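Local coordinates for protein putative dioxygenase (Nostoc punctiforme, PDB 2PEB) that binds a zinc ion and is probably a dioxygenase of the Dopa 4,5-dioxygenase family, at residues H13-F18 and K54-V59. Residues are numbered along the deposited sequence; the frame is centred on the assembly and turned at random. Where two conformers were deposited one is given.
With ZN (zinc ion), chain C.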
ATOM      1  N   HIS A  13      -7.987  -6.954   5.041  1.00 25.09           N
ATOM      2  CA  HIS A  13      -7.791  -8.073   4.122  1.00 26.50           C
ATOM      3  C   HIS A  13      -6.681  -7.790   3.181  1.00 28.96           C
ATOM      4  O   HIS A  13      -6.565  -6.687   2.681  1.00 29.31           O
ATOM      5  CB  HIS A  13      -9.009  -8.234   3.241  1.00 31.15           C
ATOM      6  CG  HIS A  13     -10.168  -8.885   3.898  1.00 29.87           C
ATOM      7  ND1 HIS A  13     -11.331  -9.161   3.211  1.00 28.54           N
ATOM      8  CD2 HIS A  13     -10.343  -9.349   5.158  1.00 27.88           C
ATOM      9  CE1 HIS A  13     -12.182  -9.750   4.039  1.00 28.95           C
ATOM     10  NE2 HIS A  13     -11.601  -9.900   5.217  1.00 36.47           N
ATOM     11  N   ALA A  14      -5.859  -8.781   2.925  1.00 28.37           N
ATOM     12  CA  ALA A  14      -5.052  -8.872   1.704  1.00 27.27           C
ATOM     13  C   ALA A  14      -5.687  -9.876   0.724  1.00 28.45           C
ATOM     14  O   ALA A  14      -6.079 -10.966   1.106  1.00 30.02           O
ATOM     15  CB  ALA A  14      -3.676  -9.261   2.044  1.00 27.52           C
ATOM     16  N   HIS A  15      -5.844  -9.451  -0.525  1.00 26.47           N
ATOM     17  CA  HIS A  15      -6.268 -10.301  -1.652  1.00 26.67           C
ATOM     18  C   HIS A  15      -5.032 -10.488  -2.546  1.00 27.65           C
ATOM     19  O   HIS A  15      -4.492  -9.523  -3.101  1.00 27.40           O
ATOM     20  CB  HIS A  15      -7.494  -9.714  -2.376  1.00 25.19           C
ATOM     21  CG  HIS A  15      -8.726  -9.684  -1.499  1.00 27.98           C
ATOM     22  ND1 HIS A  15      -9.618 -10.741  -1.463  1.00 24.45           N
ATOM     23  CD2 HIS A  15      -9.205  -8.767  -0.623  1.00 28.63           C
ATOM     24  CE1 HIS A  15     -10.564 -10.499  -0.586  1.00 30.40           C
ATOM     25  NE2 HIS A  15     -10.378  -9.289  -0.100  1.00 21.97           N
ATOM     26  N   VAL A  16      -4.540 -11.720  -2.600  1.00 26.08           N
ATOM     27  CA  VAL A  16      -3.340 -12.065  -3.350  1.00 25.06           C
ATOM     28  C   VAL A  16      -3.796 -12.686  -4.640  1.00 25.85           C
ATOM     29  O   VAL A  16      -4.396 -13.784  -4.659  1.00 26.42           O
ATOM     30  CB  VAL A  16      -2.444 -13.038  -2.548  1.00 22.80           C
ATOM     31  CG1 VAL A  16      -1.183 -13.365  -3.334  1.00 22.79           C
ATOM     32  CG2 VAL A  16      -2.081 -12.471  -1.159  1.00 25.19           C
ATOM     33  N   TYR A  17      -3.598 -11.952  -5.734  1.00 24.97           N
ATOM     34  CA  TYR A  17      -3.997 -12.380  -7.048  1.00 24.79           C
ATOM     35  C   TYR A  17      -2.946 -13.271  -7.704  1.00 23.29           C
ATOM     36  O   TYR A  17      -1.734 -13.131  -7.472  1.00 25.47           O
ATOM     37  CB  TYR A  17      -4.339 -11.169  -7.931  1.00 25.16           C
ATOM     38  CG  TYR A  17      -5.448 -10.357  -7.322  1.00 24.33           C
ATOM     39  CD1 TYR A  17      -6.766 -10.698  -7.553  1.00 24.98           C
ATOM     40  CD2 TYR A  17      -5.189  -9.260  -6.475  1.00 24.12           C
ATOM     41  CE1 TYR A  17      -7.805 -10.005  -6.956  1.00 25.22           C
ATOM     42  CE2 TYR A  17      -6.243  -8.529  -5.890  1.00 26.27           C
ATOM     43  CZ  TYR A  17      -7.554  -8.919  -6.152  1.00 31.46           C
ATOM     44  OH  TYR A  17      -8.621  -8.281  -5.584  1.00 27.12           O
ATOM     45  N   PHE A  18      -3.424 -14.182  -8.536  1.00 24.66           N
ATOM     46  CA  PHE A  18      -2.521 -15.070  -9.257  1.00 25.47           C
ATOM     47  C   PHE A  18      -3.184 -15.626 -10.510  1.00 27.06           C
ATOM     48  O   PHE A  18      -4.388 -15.526 -10.708  1.00 26.70           O
ATOM     49  CB  PHE A  18      -2.070 -16.225  -8.338  1.00 26.43           C
ATOM     50  CG  PHE A  18      -3.208 -17.061  -7.851  1.00 24.77           C
ATOM     51  CD1 PHE A  18      -3.684 -18.122  -8.612  1.00 30.03           C
ATOM     52  CD2 PHE A  18      -3.874 -16.715  -6.666  1.00 26.99           C
ATOM     53  CE1 PHE A  18      -4.765 -18.847  -8.200  1.00 28.39           C
ATOM     54  CE2 PHE A  18      -4.962 -17.436  -6.264  1.00 25.64           C
ATOM     55  CZ  PHE A  18      -5.405 -18.494  -7.012  1.00 30.15           C
ATOM     56  N   LYS A  54      -9.378 -11.661 -11.185  1.00 24.99           N
ATOM     57  CA  LYS A  54      -8.355 -12.661 -11.352  0.50 25.70           C
ATOM     58  C   LYS A  54      -8.506 -13.633 -10.171  1.00 23.82           C
ATOM     59  O   LYS A  54      -9.047 -13.265  -9.149  1.00 26.13           O
ATOM     60  CB  LYS A  54      -6.986 -11.956 -11.348  0.50 25.94           C
ATOM     61  CG  LYS A  54      -5.846 -12.793 -11.826  0.50 26.95           C
ATOM     62  CD  LYS A  54      -4.532 -11.993 -11.925  0.50 29.70           C
ATOM     63  CE  LYS A  54      -4.453 -11.115 -13.177  0.50 30.69           C
ATOM     64  NZ  LYS A  54      -3.036 -10.745 -13.509  0.50 24.48           N
ATOM     65  N   GLY A  55      -8.061 -14.857 -10.331  1.00 23.62           N
ATOM     66  CA  GLY A  55      -7.983 -15.747  -9.197  1.00 26.00           C
ATOM     67  C   GLY A  55      -7.230 -15.109  -8.031  1.00 28.16           C
ATOM     68  O   GLY A  55      -6.316 -14.292  -8.220  1.00 25.17           O
HETATM   69  N   MSE A  56      -7.650 -15.466  -6.824  1.00 26.98           N
HETATM   70  CA  MSE A  56      -7.063 -14.894  -5.609  1.00 25.43           C
HETATM   71  C   MSE A  56      -7.351 -15.755  -4.431  1.00 23.14           C
HETATM   72  O   MSE A  56      -8.128 -16.709  -4.530  1.00 22.30           O
HETATM   73  CB  MSE A  56      -7.505 -13.426  -5.309  1.00 27.50           C
HETATM   74  CG  MSE A  56      -9.015 -13.226  -5.079  1.00 36.03           C
HETATM   75 SE   MSE A  56      -9.480 -13.534  -3.247  0.75 22.94          SE
HETATM   76  CE  MSE A  56     -11.413 -13.741  -3.376  1.00 29.00           C
ATOM     77  N   TYR A  57      -6.658 -15.459  -3.354  1.00 25.58           N
ATOM     78  CA  TYR A  57      -7.036 -15.918  -2.031  1.00 25.26           C
ATOM     79  C   TYR A  57      -7.018 -14.748  -1.054  1.00 26.06           C
ATOM     80  O   TYR A  57      -6.344 -13.740  -1.278  1.00 24.83           O
ATOM     81  CB  TYR A  57      -6.181 -17.111  -1.562  1.00 26.50           C
ATOM     82  CG  TYR A  57      -4.725 -16.803  -1.405  1.00 24.69           C
ATOM     83  CD1 TYR A  57      -4.269 -16.096  -0.303  1.00 25.02           C
ATOM     84  CD2 TYR A  57      -3.806 -17.220  -2.349  1.00 23.68           C
ATOM     85  CE1 TYR A  57      -2.924 -15.786  -0.151  1.00 22.57           C
ATOM     86  CE2 TYR A  57      -2.433 -16.942  -2.195  1.00 27.47           C
ATOM     87  CZ  TYR A  57      -2.018 -16.221  -1.109  1.00 25.23           C
ATOM     88  OH  TYR A  57      -0.690 -15.960  -0.923  1.00 28.78           O
ATOM     89  N   GLN A  58      -7.806 -14.889   0.007  1.00 28.96           N
ATOM     90  CA  GLN A  58      -7.989 -13.840   1.002  1.00 30.99           C
ATOM     91  C   GLN A  58      -7.151 -14.170   2.229  1.00 28.72           C
ATOM     92  O   GLN A  58      -7.024 -15.328   2.617  1.00 30.06           O
ATOM     93  CB  GLN A  58      -9.473 -13.762   1.390  1.00 34.98           C
ATOM     94  CG  GLN A  58      -9.770 -12.977   2.641  1.00 44.22           C
ATOM     95  CD  GLN A  58     -11.259 -12.835   2.923  1.00 41.24           C
ATOM     96  OE1 GLN A  58     -12.041 -12.393   2.061  1.00 41.02           O
ATOM     97  NE2 GLN A  58     -11.650 -13.181   4.138  1.00 48.44           N
ATOM     98  N   VAL A  59      -6.592 -13.131   2.820  1.00 28.42           N
ATOM     99  CA  VAL A  59      -5.900 -13.212   4.081  1.00 27.33           C
ATOM    100  C   VAL A  59      -6.485 -12.101   4.959  1.00 26.16           C
ATOM    101  O   VAL A  59      -6.375 -10.927   4.580  1.00 29.60           O
ATOM    102  CB  VAL A  59      -4.402 -12.896   3.897  1.00 30.43           C
ATOM    103  CG1 VAL A  59      -3.610 -13.182   5.185  1.00 31.88           C
ATOM    104  CG2 VAL A  59      -3.813 -13.700   2.728  1.00 30.81           C
TER
HETATM  105 ZN    ZN C 200     -11.465  -8.530   1.239  0.50 14.28          ZN
HETATM  106  O   HOH W   1      -6.347 -15.665 -12.554  1.00 29.09           O
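Two of the three zinc-binding histidines of this Dopa 4,5-dioxygenase relative lie on strand 13-18, which pairs antiparallel with 55-59; A14 and V59, and likewise V16 and Y57, exchange backbone hydrogen bonds in both directions, V16 N reaching Y57 O at 3.0 Å and 167°. It illustrates how one sheet can carry a metal on one face and a hydrophobic core on the other. On the metal face H13 ND1 and H15 NE2 bind zinc, with H85 of strand 82-87 as the third histidine. Q58 CD lies over one face of the H13 ring, offset toward the rim, 3.4 Å from H13 CE1. At the edge of the H15 ring, in its plane, selenomethionine M56 brings SE to 3.3 Å from H15 ND1. On the other face V16 CB sits over the Y57 ring, 3.5 Å from Y57 CZ, and Y57 OH is hydrogen-bonded to A26 O on helix 23-36. An alanine in place of Y57 would probably open a gap beside V16 and leave A26 O without this partner. Strand 82-87 bonds to 13-18 and strand 40-45 to 54-59, so the two are neighbours among the three inner strands of the five-stranded sheet, while helix 23-36 packs against F18, Y57 and V59.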